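Local coordinates for protein endo-xylogalacturonan hydrolase A (Aspergillus tubingensis, PDB 4C2L) that hydrolyses the xylose-substituted galacturonan backbone of xylogalacturonan, a component of the hairy regions of pectin, as a secreted family 28 glycoside hydrolase, at residues 24-27 and 28-31; 35-38 and 39-43; 209-212 and 213-216. All coordinates share one frame; numbering follows the deposited sequence.

Interaction 1 (24-27 and 28-31)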
ATOM      1  N   GLY A  24     -23.815 -20.909  -5.340  1.00 20.51           N
ATOM      2  CA  GLY A  24     -24.206 -22.119  -4.605  1.00 20.93           C
ATOM      3  C   GLY A  24     -25.103 -21.829  -3.416  1.00 21.62           C
ATOM      4  O   GLY A  24     -25.854 -22.715  -2.959  1.00 22.30           O
ATOM      5  N   GLY A  25     -25.029 -20.595  -2.909  1.00 19.89           N
ATOM      6  CA  GLY A  25     -25.879 -20.134  -1.808  1.00 21.00           C
ATOM      7  C   GLY A  25     -25.509 -20.666  -0.433  1.00 22.17           C
ATOM      8  O   GLY A  25     -26.274 -20.532   0.525  1.00 22.19           O
ATOM      9  N   ASP A  26     -24.339 -21.275  -0.310  1.00 21.35           N
ATOM     10  CA  ASP A  26     -23.936 -21.806   0.989  1.00 22.32           C
ATOM     11  C   ASP A  26     -22.440 -21.738   1.216  1.00 20.28           C
ATOM     12  O   ASP A  26     -21.666 -22.113   0.340  1.00 19.02           O
ATOM     13  CB  ASP A  26     -24.405 -23.250   1.157  1.00 25.95           C
ATOM     14  CG  ASP A  26     -24.183 -23.748   2.565  1.00 29.17           C
ATOM     15  OD1 ASP A  26     -24.928 -23.320   3.481  1.00 35.30           O
ATOM     16  OD2 ASP A  26     -23.238 -24.522   2.763  1.00 29.53           O
ATOM     17  N   SER A  27     -22.042 -21.283   2.401  1.00 20.13           N
ATOM     18  CA  SER A  27     -20.628 -21.056   2.692  1.00 19.74           C
ATOM     19  C   SER A  27     -19.814 -22.347   2.696  1.00 19.38           C
ATOM     20  O   SER A  27     -18.612 -22.298   2.568  1.00 19.89           O
ATOM     21  CB  SER A  27     -20.435 -20.314   4.019  1.00 20.92           C
ATOM     22  OG  SER A  27     -20.926 -21.084   5.103  1.00 22.04           O
ATOM     23  N   SER A  28     -20.471 -23.496   2.837  1.00 19.41           N
ATOM     24  CA  SER A  28     -19.750 -24.770   2.742  1.00 20.53           C
ATOM     25  C   SER A  28     -19.502 -25.211   1.306  1.00 19.69           C
ATOM     26  O   SER A  28     -18.819 -26.212   1.075  1.00 21.06           O
ATOM     27  CB  SER A  28     -20.487 -25.875   3.500  1.00 22.19           C
ATOM     28  OG  SER A  28     -20.361 -25.625   4.882  1.00 26.59           O
ATOM     29  N   THR A  29     -20.074 -24.492   0.347  1.00 18.06           N
ATOM     30  CA  THR A  29     -19.858 -24.806  -1.064  1.00 17.55           C
ATOM     31  C   THR A  29     -19.008 -23.732  -1.715  1.00 15.94           C
ATOM     32  O   THR A  29     -19.391 -22.564  -1.736  1.00 15.05           O
ATOM     33  CB  THR A  29     -21.187 -24.970  -1.818  1.00 19.48           C
ATOM     34  OG1 THR A  29     -21.904 -26.061  -1.234  1.00 21.53           O
ATOM     35  CG2 THR A  29     -20.941 -25.275  -3.291  1.00 20.66           C
ATOM     36  N   ASP A  30     -17.862 -24.148  -2.248  1.00 14.11           N
ATOM     37  CA  ASP A  30     -16.943 -23.213  -2.897  1.00 13.52           C
ATOM     38  C   ASP A  30     -17.536 -22.785  -4.247  1.00 13.45           C
ATOM     39  O   ASP A  30     -17.854 -23.639  -5.086  1.00 13.26           O
ATOM     40  CB  ASP A  30     -15.600 -23.919  -3.097  1.00 13.31           C
ATOM     41  CG  ASP A  30     -14.485 -22.956  -3.446  1.00 13.73           C
ATOM     42  OD1 ASP A  30     -14.757 -21.750  -3.641  1.00 13.46           O
ATOM     43  OD2 ASP A  30     -13.334 -23.428  -3.494  1.00 14.41           O
ATOM     44  N   ASP A  31     -17.714 -21.469  -4.447  1.00 12.39           N
ATOM     45  CA  ASP A  31     -18.196 -20.935  -5.720  1.00 12.45           C
ATOM     46  C   ASP A  31     -17.092 -20.643  -6.731  1.00 11.64           C
ATOM     47  O   ASP A  31     -17.374 -20.282  -7.877  1.00 11.61           O
ATOM     48  CB  ASP A  31     -19.010 -19.642  -5.495  1.00 13.20           C
ATOM     49  CG  ASP A  31     -20.339 -19.899  -4.802  1.00 14.41           C
ATOM     50  OD1 ASP A  31     -20.971 -20.956  -5.056  1.00 15.20           O
ATOM     51  OD2 ASP A  31     -20.768 -19.033  -4.004  1.00 15.00           O
TER
HETATM   52  O   HOH W   1     -23.233 -18.472  -3.287  1.00 19.07           O
HETATM   53  O   HOH W   2     -22.071 -21.549  -2.300  1.00 16.56           O
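D26 and T29 close a type I beta turn in the loop that leads from strand 18-19 to helix 32-42, near the N-terminal end of the beta-helix. The turn is made by the backbone bond from T29 N to D26 O, 2.9 Å long. Aspartate suits the first position because its short carboxylate can also form an Asx turn over D26-S28, overlapping the type I turn. OD2 of D26 takes the N-H of S28 at 3.0 Å from above the carboxylate plane and also lies 3.2 Å from S28 CB.

A second carboxylate, that of D31, has its CB starting out toward the 24-27 end. CG lies anti to the carbonyl carbon (chi1 -69°) and comes within 3.7 Å of G24 N. From there OD1 receives the N-H of G24 at 2.9 Å on its syn side, 33° out of the carboxylate plane. OD2 faces a water that in turn takes the N-H of G25, and its protein partner is the backbone N of Y57 in strand 55-58, so the buried acid is gripped at both oxygens. Next to it, D30 caps V32 N where the helix begins.

Glycine fits both positions at the start of the loop: G24, with no side chain, lets its N come up to D31 OD1, and at G25 phi is positive (75°). Across the loop a second water bridges the two limbs, taking the N-H of D26 at 3.0 Å from D26 N and lying 2.9 Å from T29 O.

Interaction 2 (35-38 and 39-43)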
ATOM      1  N   ILE A  35     -17.241 -19.516 -10.809  1.00 11.96           N
ATOM      2  CA  ILE A  35     -16.720 -18.221 -11.223  1.00 12.13           C
ATOM      3  C   ILE A  35     -15.668 -18.349 -12.337  1.00 12.19           C
ATOM      4  O   ILE A  35     -15.733 -17.642 -13.346  1.00 11.87           O
ATOM      5  CB  ILE A  35     -16.164 -17.433 -10.013  1.00 11.79           C
ATOM      6  CG1 ILE A  35     -17.287 -17.162  -8.999  1.00 11.97           C
ATOM      7  CG2 ILE A  35     -15.482 -16.152 -10.477  1.00 11.69           C
ATOM      8  CD1 ILE A  35     -16.808 -16.689  -7.629  1.00 12.61           C
ATOM      9  N   THR A  36     -14.707 -19.258 -12.180  1.00 12.49           N
ATOM     10  CA  THR A  36     -13.684 -19.390 -13.220  1.00 13.12           C
ATOM     11  C   THR A  36     -14.244 -19.998 -14.492  1.00 13.24           C
ATOM     12  O   THR A  36     -13.751 -19.707 -15.572  1.00 14.12           O
ATOM     13  CB  THR A  36     -12.423 -20.141 -12.747  1.00 13.18           C
ATOM     14  OG1 THR A  36     -12.808 -21.434 -12.263  1.00 13.82           O
ATOM     15  CG2 THR A  36     -11.735 -19.344 -11.626  1.00 13.51           C
ATOM     16  N   GLU A  37     -15.278 -20.820 -14.384  1.00 14.52           N
ATOM     17  CA  GLU A  37     -15.901 -21.343 -15.602  1.00 14.99           C
ATOM     18  C   GLU A  37     -16.605 -20.212 -16.348  1.00 15.03           C
ATOM     19  O   GLU A  37     -16.511 -20.137 -17.571  1.00 14.79           O
ATOM     20  CB  GLU A  37     -16.859 -22.495 -15.315  1.00 17.51           C
ATOM     21  CG  GLU A  37     -17.173 -23.337 -16.555  1.00 20.14           C
ATOM     22  CD  GLU A  37     -18.195 -22.673 -17.454  1.00 23.56           C
ATOM     23  OE1 GLU A  37     -19.077 -21.959 -16.908  1.00 25.10           O
ATOM     24  OE2 GLU A  37     -18.116 -22.858 -18.697  1.00 24.85           O
ATOM     25  N   ALA A  38     -17.285 -19.333 -15.608  1.00 14.69           N
ATOM     26  CA  ALA A  38     -17.914 -18.158 -16.217  1.00 15.09           C
ATOM     27  C   ALA A  38     -16.864 -17.272 -16.886  1.00 15.27           C
ATOM     28  O   ALA A  38     -17.059 -16.812 -18.021  1.00 16.23           O
ATOM     29  CB  ALA A  38     -18.698 -17.364 -15.173  1.00 15.84           C
ATOM     30  N   LEU A  39     -15.743 -17.048 -16.200  1.00 14.57           N
ATOM     31  CA  LEU A  39     -14.651 -16.265 -16.772  1.00 16.05           C
ATOM     32  C   LEU A  39     -14.064 -16.943 -18.009  1.00 16.00           C
ATOM     33  O   LEU A  39     -13.780 -16.293 -19.010  1.00 16.58           O
ATOM     34  CB  LEU A  39     -13.555 -15.976 -15.733  1.00 17.64           C
ATOM     35  CG  LEU A  39     -12.657 -14.781 -16.073  1.00 21.54           C
ATOM     36  CD1 LEU A  39     -13.447 -13.471 -16.031  1.00 22.76           C
ATOM     37  CD2 LEU A  39     -11.474 -14.696 -15.117  1.00 22.49           C
ATOM     38  N   SER A  40     -13.882 -18.255 -17.946  1.00 15.88           N
ATOM     39  CA  SER A  40     -13.346 -18.972 -19.092  1.00 16.64           C
ATOM     40  C   SER A  40     -14.302 -18.895 -20.283  1.00 17.11           C
ATOM     41  O   SER A  40     -13.881 -18.734 -21.444  1.00 16.83           O
ATOM     42  CB  SER A  40     -13.079 -20.434 -18.733  1.00 17.48           C
ATOM     43  OG  SER A  40     -12.271 -20.990 -19.751  1.00 19.93           O
ATOM     44  N   SER A  41     -15.591 -18.978 -19.991  1.00 17.03           N
ATOM     45  CA  SER A  41     -16.595 -18.979 -21.042  1.00 19.71           C
ATOM     46  C   SER A  41     -16.758 -17.588 -21.691  1.00 20.85           C
ATOM     47  O   SER A  41     -16.833 -17.483 -22.921  1.00 21.68           O
ATOM     48  CB  SER A  41     -17.919 -19.490 -20.490  1.00 20.77           C
ATOM     49  OG  SER A  41     -18.923 -19.443 -21.490  1.00 24.81           O
ATOM     50  N   CYS A  42     -16.792 -16.540 -20.867  1.00 21.01           N
ATOM     51  CA  CYS A  42     -17.092 -15.174 -21.326  1.00 23.51           C
ATOM     52  C   CYS A  42     -15.912 -14.199 -21.317  1.00 24.61           C
ATOM     53  O   CYS A  42     -16.027 -13.087 -21.848  1.00 25.44           O
ATOM     54  CB  CYS A  42     -18.232 -14.578 -20.499  1.00 25.51           C
ATOM     55  SG  CYS A  42     -19.860 -15.169 -21.008  1.00 31.20           S
ATOM     56  N   GLY A  43     -14.790 -14.604 -20.729  1.00 23.66           N
ATOM     57  CA  GLY A  43     -13.680 -13.687 -20.453  1.00 23.84           C
ATOM     58  C   GLY A  43     -12.829 -13.237 -21.622  1.00 24.16           C
ATOM     59  O   GLY A  43     -11.984 -12.360 -21.458  1.00 23.53           O
TER
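E37 and S41 stand one helical turn apart on the exposed face of helix 32-42, and their side chains meet where E37 OE2 lies 3.8 Å from S41 CB. E37 begins by pointing away from the later residues, with CG anti to the backbone N; a bend at chi2 (-79°) brings the carboxylate back alongside the serine. S40 and S41, small and polar, suit this outer side, and their CB atoms each lie 3.3 Å from a carbonyl oxygen of the preceding turn, S40 over T36 O and S41 over E37 O.

The backbone spaces these side chains through successive i to i+4 bonds: L39 N to I35 O, S40 N to T36 O, S41 N to E37 O and C42 N to A38 O. The L39 bond is the straightest, at 162°.

I35 and L39 form the apolar side, and both turn their branched ends away from each other's segment into the protein. A38, buried too, has only a methyl to accommodate. I35 packs on F50 of strand 47-50 and L62 of strand 62-63, while L39 reaches I48 of strand 47-50 and C70 and I72 of strand 70-74; C42, disulfide-bonded to C19, ties the helix to strand 18-19.

Interaction 3 (209-212 and 213-216). With SO4 (sulfate ion), chain E.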
ATOM      1  N   ASP A 209      -3.897  -0.616   9.180  1.00 13.31           N
ATOM      2  CA  ASP A 209      -2.908  -0.581  10.247  1.00 14.48           C
ATOM      3  C   ASP A 209      -1.494  -0.737   9.712  1.00 14.28           C
ATOM      4  O   ASP A 209      -0.600  -1.178  10.428  1.00 14.86           O
ATOM      5  CB  ASP A 209      -3.221  -1.655  11.308  1.00 15.02           C
ATOM      6  CG  ASP A 209      -2.338  -1.551  12.533  1.00 16.67           C
ATOM      7  OD1 ASP A 209      -2.070  -0.413  12.990  1.00 17.93           O
ATOM      8  OD2 ASP A 209      -1.876  -2.615  13.021  1.00 18.27           O
ATOM      9  N   ASP A 210      -1.279  -0.355   8.462  1.00 13.96           N
ATOM     10  CA  ASP A 210       0.086  -0.375   7.918  1.00 14.57           C
ATOM     11  C   ASP A 210       0.172   0.643   6.802  1.00 13.58           C
ATOM     12  O   ASP A 210      -0.663   1.528   6.739  1.00 12.94           O
ATOM     13  CB  ASP A 210       0.517  -1.782   7.468  1.00 15.67           C
ATOM     14  CG  ASP A 210       2.025  -2.005   7.653  1.00 17.64           C
ATOM     15  OD1 ASP A 210       2.828  -1.261   7.029  1.00 17.70           O
ATOM     16  OD2 ASP A 210       2.419  -2.894   8.450  1.00 19.04           O
ATOM     17  N   ASP A 211       1.199   0.573   5.959  1.00 13.91           N
ATOM     18  CA  ASP A 211       1.338   1.573   4.902  1.00 13.57           C
ATOM     19  C   ASP A 211       0.057   1.772   4.108  1.00 13.41           C
ATOM     20  O   ASP A 211      -0.604   0.809   3.724  1.00 13.49           O
ATOM     21  CB  ASP A 211       2.478   1.176   3.947  1.00 14.42           C
ATOM     22  CG  ASP A 211       3.830   1.204   4.630  1.00 15.65           C
ATOM     23  OD1 ASP A 211       3.989   2.013   5.559  1.00 17.72           O
ATOM     24  OD2 ASP A 211       4.735   0.438   4.246  1.00 17.32           O
ATOM     25  N   CYS A 212      -0.287   3.029   3.878  1.00 13.61           N
ATOM     26  CA  CYS A 212      -1.378   3.391   3.003  1.00 15.25           C
ATOM     27  C   CYS A 212      -0.997   2.996   1.563  1.00 14.29           C
ATOM     28  O   CYS A 212      -1.668   2.181   0.922  1.00 13.22           O
ATOM     29  CB  CYS A 212      -1.659   4.900   3.129  1.00 18.94           C
ATOM     30  SG  CYS A 212      -3.268   5.257   2.407  1.00 27.94           S
ATOM     31  N   VAL A 213       0.107   3.559   1.084  1.00 12.85           N
ATOM     32  CA  VAL A 213       0.704   3.185  -0.201  1.00 12.66           C
ATOM     33  C   VAL A 213       2.171   2.998   0.109  1.00 12.62           C
ATOM     34  O   VAL A 213       2.771   3.849   0.778  1.00 12.59           O
ATOM     35  CB  VAL A 213       0.538   4.296  -1.275  1.00 13.00           C
ATOM     36  CG1 VAL A 213       1.234   3.884  -2.579  1.00 13.46           C
ATOM     37  CG2 VAL A 213      -0.941   4.598  -1.533  1.00 13.77           C
ATOM     38  N   ALA A 214       2.733   1.863  -0.319  1.00 12.66           N
ATOM     39  CA  ALA A 214       4.152   1.627  -0.185  1.00 12.09           C
ATOM     40  C   ALA A 214       4.732   1.466  -1.571  1.00 12.27           C
ATOM     41  O   ALA A 214       4.217   0.680  -2.385  1.00 11.81           O
ATOM     42  CB  ALA A 214       4.426   0.389   0.662  1.00 12.00           C
ATOM     43  N   PHE A 215       5.768   2.253  -1.851  1.00 11.60           N
ATOM     44  CA  PHE A 215       6.480   2.116  -3.095  1.00 12.66           C
ATOM     45  C   PHE A 215       7.651   1.191  -2.878  1.00 13.18           C
ATOM     46  O   PHE A 215       8.600   1.485  -2.129  1.00 13.20           O
ATOM     47  CB  PHE A 215       6.897   3.476  -3.641  1.00 12.52           C
ATOM     48  CG  PHE A 215       5.764   4.460  -3.703  1.00 12.47           C
ATOM     49  CD1 PHE A 215       4.826   4.393  -4.728  1.00 12.96           C
ATOM     50  CD2 PHE A 215       5.614   5.417  -2.708  1.00 12.78           C
ATOM     51  CE1 PHE A 215       3.765   5.298  -4.788  1.00 13.08           C
ATOM     52  CE2 PHE A 215       4.557   6.334  -2.754  1.00 12.97           C
ATOM     53  CZ  PHE A 215       3.622   6.258  -3.788  1.00 12.75           C
ATOM     54  N   LYS A 216       7.552   0.048  -3.533  1.00 12.79           N
ATOM     55  CA  LYS A 216       8.499  -1.034  -3.342  1.00 13.41           C
ATOM     56  C   LYS A 216       9.501  -1.024  -4.501  1.00 13.17           C
ATOM     57  O   LYS A 216       9.302  -0.299  -5.480  1.00 12.23           O
ATOM     58  CB  LYS A 216       7.732  -2.354  -3.278  1.00 13.98           C
ATOM     59  CG  LYS A 216       6.712  -2.390  -2.141  1.00 15.21           C
ATOM     60  CD  LYS A 216       7.412  -2.257  -0.786  1.00 15.93           C
ATOM     61  CE  LYS A 216       6.523  -2.709   0.378  1.00 16.98           C
ATOM     62  NZ  LYS A 216       7.158  -2.348   1.679  1.00 16.31           N
TER
HETATM   63  S   SO4 E1407       8.635  -3.144   4.917  1.00 29.69           S
HETATM   64  O1  SO4 E1407       7.779  -2.817   6.076  1.00 32.74           O
HETATM   65  O2  SO4 E1407       9.962  -3.578   5.424  1.00 32.70           O
HETATM   66  O3  SO4 E1407       8.713  -1.922   4.103  1.00 30.45           O
HETATM   67  O4  SO4 E1407       8.052  -4.269   4.166  1.00 33.01           O
HETATM   68  O   HOH W   3       4.948  -2.141   3.334  1.00 21.16           O
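In what is, by similarity, the active site of this family 28 hydrolase, D211 meets A214 and approaches K216 through a water where the loop after strand 199-207 enters strand 213-215. D211 points its CB toward the strand, and chi1 of -66° sets CG beside the backbone N, with OD2 3.6 Å from the compact methyl of A214. K216 NZ is 4.5 Å from OD2, too far to pair directly, and the water lies 2.7 Å from OD2 and accepts from NZ at 2.8 Å.

These residues belong to one coil of the right-handed parallel beta-helix, in which strand 213-215 runs between strands 191-196 and 235-240. By similarity, D210 is the proton donor and H233, which D211 also touches, is an active-site residue. D210 OD1 takes the N-H of D211 at 2.7 Å through its anti lone pair, a bond that helps fix the rotation of the D210 carboxylate.

C212 takes its SG into the disulfide with C229, and V213 packs on I235. Long enough to reach past the strand end, K216 bonds through NZ to G238 O and, weakly at 3.3 Å, to O4 of a sulfate probably from the crystallisation liquor, whose O3 is nearest NZ at 2.9 Å.

Overall arrangement
From the N terminus, interaction 1 comes first and closes a turn within the loop between strand 18-19 and helix 32-42, with strand 55-58 beside it. Interaction 2 follows almost at once on that helix, its centre about 18 Å away, and joins the helix to the first strands of the solenoid at its N-terminal end. The chain then winds through several coils before interaction 3, which lies close to the centre of the molecule, about 33 Å from the centres of each of the other two. All three are local and in series, so none nests in or crosses another. The first two shape the N-terminal end of the beta-helix; interaction 3 joins a loop to strand 213-215 in the middle, where the active site is placed by similarity.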